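Local coordinates for protein cytochrome c-555 (Chlorobium tepidum, PDB 4J20) that transfers electrons as a basic monoheme c-type cytochrome of green sulfur bacteria, reacting with cytochrome c oxidases, although its role in photosynthesis is not established, at residues 40-43 with 44-48. The protein carries 2 engineered substitutions. Sequence-based numbering, arbitrary orientation.
Sequences IAQG and MNTLV. With HEB (heme b/c), chain I; SO4 (sulfate ion), chain C.
G43 O accepts a nearly straight hydrogen bond from L47 N (3.0 Å, 168° at the hydrogen), closing the first turn of helix 44-53 with G43 as its N-cap residue. Just before it, I40 to G43 form a type I turn that prolongs the helical course of 33-40, closed by G43 N to I40 O at 2.9 Å. G43 then breaks away with a positive phi (86°), which favours glycine. Q42 and T46 cross at about a right angle, Q42 CB lying 4.0 Å from T46 CG2. Threonine suits both sides: its methyl meets Q42, while OG1 hydrogen-bonds a water that also donates to Q42 O; a second water links Q42 O to T46 N. In L47, CG lies beside its own backbone N (chi1 -68°), which sets it against G43 O, and the branched end serves two neighbours: CD1 nears I40 CA, and CD2 meets heme propionate carbon CGA at 3.3 Å. The extended end of Q42 borders the same propionate; an alanine here would probably leave that carboxylate without this neighbour and the T46 methyl with only CB beside it. Flexible M44 bends onto V80 and A81 of helix 73-85. M44 N binds sulfate O3 at 2.9 Å, and N45 N binds sulfate O1 at 3.1 Å; the anion, probably from the crystallisation liquor, is consistent with a partly positive helix start.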
ATOM      1  N   ILE A  40     -10.100   2.046   0.321  1.00 12.02           N
ATOM      2  CA  ILE A  40     -10.396   1.625  -1.037  1.00 13.70           C
ATOM      3  C   ILE A  40     -11.316   2.635  -1.723  1.00 13.90           C
ATOM      4  O   ILE A  40     -11.181   2.900  -2.926  1.00 14.00           O
ATOM      5  CB  ILE A  40     -10.949   0.180  -1.011  1.00 12.56           C
ATOM      6  CG1 ILE A  40      -9.818  -0.785  -0.615  1.00 13.54           C
ATOM      7  CG2 ILE A  40     -11.549  -0.206  -2.357  1.00 17.07           C
ATOM      8  CD1 ILE A  40     -10.216  -2.221  -0.360  1.00 15.27           C
ATOM      9  N   ALA A  41     -12.264   3.191  -0.978  1.00 14.46           N
ATOM     10  CA  ALA A  41     -13.208   4.159  -1.547  1.00 15.29           C
ATOM     11  C   ALA A  41     -12.510   5.453  -1.994  1.00 16.64           C
ATOM     12  O   ALA A  41     -13.089   6.197  -2.807  1.00 16.99           O
ATOM     13  CB  ALA A  41     -14.345   4.463  -0.564  1.00 18.06           C
ATOM     14  N   GLN A  42     -11.304   5.732  -1.519  1.00 13.28           N
ATOM     15  CA  GLN A  42     -10.563   6.875  -1.997  1.00 15.45           C
ATOM     16  C   GLN A  42     -10.171   6.705  -3.443  1.00 14.91           C
ATOM     17  O   GLN A  42      -9.815   7.689  -4.094  1.00 15.33           O
ATOM     18  CB  GLN A  42      -9.320   7.136  -1.169  1.00 14.80           C
ATOM     19  CG  GLN A  42      -9.602   7.508   0.261  1.00 15.97           C
ATOM     20  CD  GLN A  42      -8.359   7.709   1.002  1.00 23.13           C
ATOM     21  OE1 GLN A  42      -7.622   6.754   1.251  1.00 29.98           O
ATOM     22  NE2 GLN A  42      -8.038   8.957   1.296  1.00 24.36           N
ATOM     23  N   GLY A  43     -10.124   5.439  -3.923  1.00 13.16           N
ATOM     24  CA  GLY A  43      -9.705   5.092  -5.272  1.00 12.92           C
ATOM     25  C   GLY A  43      -8.198   4.943  -5.372  1.00 11.99           C
ATOM     26  O   GLY A  43      -7.433   5.403  -4.523  1.00 12.25           O
ATOM     27  N   MET A  44      -7.791   4.233  -6.415  1.00 12.92           N
ATOM     28  CA  MET A  44      -6.393   3.912  -6.611  1.00 12.39           C
ATOM     29  C   MET A  44      -5.532   5.113  -6.824  1.00 12.34           C
ATOM     30  O   MET A  44      -4.393   5.144  -6.339  1.00 13.14           O
ATOM     31  CB  MET A  44      -6.201   2.888  -7.745  1.00 13.95           C
ATOM     32  CG  MET A  44      -6.679   1.501  -7.372  1.00 13.61           C
ATOM     33  SD  MET A  44      -5.593   0.687  -6.137  1.00 15.56           S
ATOM     34  CE  MET A  44      -4.053   0.523  -7.039  1.00 15.33           C
ATOM     35  N   ASN A  45      -5.963   6.095  -7.581  1.00 13.27           N
ATOM     36  CA  ASN A  45      -5.128   7.246  -7.822  1.00 14.58           C
ATOM     37  C   ASN A  45      -4.664   7.874  -6.502  1.00 13.95           C
ATOM     38  O   ASN A  45      -3.483   8.156  -6.323  1.00 14.24           O
ATOM     39  CB  ASN A  45      -5.831   8.257  -8.719  1.00 17.67           C
ATOM     40  CG  ASN A  45      -4.932   9.404  -9.076  1.00 22.38           C
ATOM     41  OD1 ASN A  45      -5.069  10.502  -8.556  1.00 28.17           O
ATOM     42  ND2 ASN A  45      -3.953   9.130  -9.911  1.00 28.25           N
ATOM     43  N   THR A  46      -5.585   8.073  -5.582  1.00 12.75           N
ATOM     44  CA  THR A  46      -5.263   8.672  -4.293  1.00 13.41           C
ATOM     45  C   THR A  46      -4.428   7.693  -3.465  1.00 12.07           C
ATOM     46  O   THR A  46      -3.439   8.106  -2.858  1.00 11.88           O
ATOM     47  CB  THR A  46      -6.515   9.036  -3.548  1.00 13.26           C
ATOM     48  OG1 THR A  46      -7.117  10.137  -4.235  1.00 15.39           O
ATOM     49  CG2 THR A  46      -6.226   9.435  -2.131  1.00 14.03           C
ATOM     50  N   LEU A  47      -4.805   6.400  -3.410  1.00 11.27           N
ATOM     51  CA  LEU A  47      -4.003   5.481  -2.612  1.00 10.89           C
ATOM     52  C   LEU A  47      -2.549   5.452  -3.076  1.00 11.62           C
ATOM     53  O   LEU A  47      -1.625   5.439  -2.256  1.00 11.16           O
ATOM     54  CB  LEU A  47      -4.593   4.051  -2.660  1.00 10.85           C
ATOM     55  CG  LEU A  47      -5.938   3.872  -1.975  1.00 10.61           C
ATOM     56  CD1 LEU A  47      -6.479   2.487  -2.181  1.00 13.58           C
ATOM     57  CD2 LEU A  47      -5.836   4.157  -0.492  1.00 13.15           C
ATOM     58  N   VAL A  48      -2.359   5.337  -4.370  1.00 10.05           N
ATOM     59  CA  VAL A  48      -1.008   5.276  -4.922  1.00 11.58           C
ATOM     60  C   VAL A  48      -0.266   6.611  -4.695  1.00 11.35           C
ATOM     61  O   VAL A  48       0.928   6.614  -4.337  1.00 11.66           O
ATOM     62  CB  VAL A  48      -1.038   4.860  -6.395  1.00 11.83           C
ATOM     63  CG1 VAL A  48       0.389   4.906  -6.972  1.00 13.18           C
ATOM     64  CG2 VAL A  48      -1.647   3.457  -6.537  1.00 13.21           C
TER
HETATM   65 FE   HEB I 107       1.982   1.692   3.998  1.00  9.31          FE
HETATM   66  CHA HEB I 107      -0.917   3.272   4.801  1.00  9.41           C
HETATM   67  CHB HEB I 107       0.802   1.136   0.826  1.00  8.32           C
HETATM   68  CHC HEB I 107       4.939   0.269   3.133  1.00 10.13           C
HETATM   69  CHD HEB I 107       3.059   1.982   7.215  1.00 10.48           C
HETATM   70  NA  HEB I 107       0.289   2.140   3.004  1.00  8.96           N
HETATM   71  C1A HEB I 107      -0.837   2.781   3.526  1.00  9.09           C
HETATM   72  C2A HEB I 107      -1.846   2.825   2.503  1.00  9.23           C
HETATM   73  C3A HEB I 107      -1.368   2.210   1.428  1.00  8.49           C
HETATM   74  C4A HEB I 107      -0.038   1.778   1.721  1.00  8.64           C
HETATM   75  CMA HEB I 107      -2.060   1.996   0.090  1.00 10.21           C
HETATM   76  CAA HEB I 107      -3.233   3.434   2.712  1.00 10.28           C
HETATM   77  CBA HEB I 107      -3.334   4.820   2.066  1.00 10.69           C
HETATM   78  CGA HEB I 107      -4.644   5.529   2.307  1.00 11.49           C
HETATM   79  O1A HEB I 107      -5.510   5.056   3.100  1.00 12.14           O
HETATM   80  O2A HEB I 107      -4.785   6.631   1.717  1.00 14.43           O
HETATM   81  NB  HEB I 107       2.723   0.853   2.326  1.00  9.52           N
HETATM   82  C1B HEB I 107       2.094   0.749   1.087  1.00  8.56           C
HETATM   83  C2B HEB I 107       3.004   0.212   0.120  1.00  8.92           C
HETATM   84  C3B HEB I 107       4.153  -0.055   0.763  1.00  9.53           C
HETATM   85  C4B HEB I 107       4.014   0.355   2.141  1.00  8.64           C
HETATM   86  CMB HEB I 107       2.589  -0.068  -1.302  1.00  9.90           C
HETATM   87  CAB HEB I 107       5.438  -0.650   0.241  1.00  9.70           C
HETATM   88  CBB HEB I 107       5.973   0.065  -1.009  1.00 11.50           C
HETATM   89  NC  HEB I 107       3.634   1.197   5.000  1.00  9.71           N
HETATM   90  C1C HEB I 107       4.774   0.635   4.448  1.00  9.20           C
HETATM   91  C2C HEB I 107       5.781   0.475   5.468  1.00  9.88           C
HETATM   92  C3C HEB I 107       5.234   0.892   6.615  1.00 10.14           C
HETATM   93  C4C HEB I 107       3.931   1.391   6.341  1.00  9.54           C
HETATM   94  CMC HEB I 107       7.123  -0.209   5.211  1.00 11.44           C
HETATM   95  CAC HEB I 107       5.830   0.865   8.019  1.00 11.46           C
HETATM   96  CBC HEB I 107       7.156   1.598   8.216  1.00 12.42           C
HETATM   97  ND  HEB I 107       1.214   2.489   5.680  1.00  9.70           N
HETATM   98  C1D HEB I 107       1.835   2.517   6.923  1.00  9.48           C
HETATM   99  C2D HEB I 107       0.985   3.123   7.889  1.00  9.64           C
HETATM  100  C3D HEB I 107      -0.209   3.510   7.172  1.00 10.87           C
HETATM  101  C4D HEB I 107      -0.009   3.090   5.811  1.00  9.97           C
HETATM  102  CMD HEB I 107       1.244   3.358   9.356  1.00 11.27           C
HETATM  103  CAD HEB I 107      -1.446   4.186   7.736  1.00 11.13           C
HETATM  104  CBD HEB I 107      -1.343   5.728   7.797  1.00 12.31           C
HETATM  105  CGD HEB I 107      -2.593   6.315   8.326  1.00 13.08           C
HETATM  106  O1D HEB I 107      -3.635   6.155   7.671  1.00 15.70           O
HETATM  107  O2D HEB I 107      -2.593   6.883   9.391  1.00 15.01           O
HETATM  108  S   SO4 C 101      -9.582   5.616  -9.281  1.00 26.22           S
HETATM  109  O1  SO4 C 101      -8.198   5.929  -9.681  1.00 26.51           O
HETATM  110  O2  SO4 C 101     -10.431   5.611 -10.464  1.00 21.23           O
HETATM  111  O3  SO4 C 101      -9.604   4.218  -8.699  1.00 30.13           O
HETATM  112  O4  SO4 C 101      -9.878   6.723  -8.317  1.00 29.34           O
HETATM  113  O   HOH W   1      -8.463   8.143  -6.380  1.00 15.58           O
HETATM  114  O   HOH W   2      -9.667  10.442  -3.266  1.00 20.85           O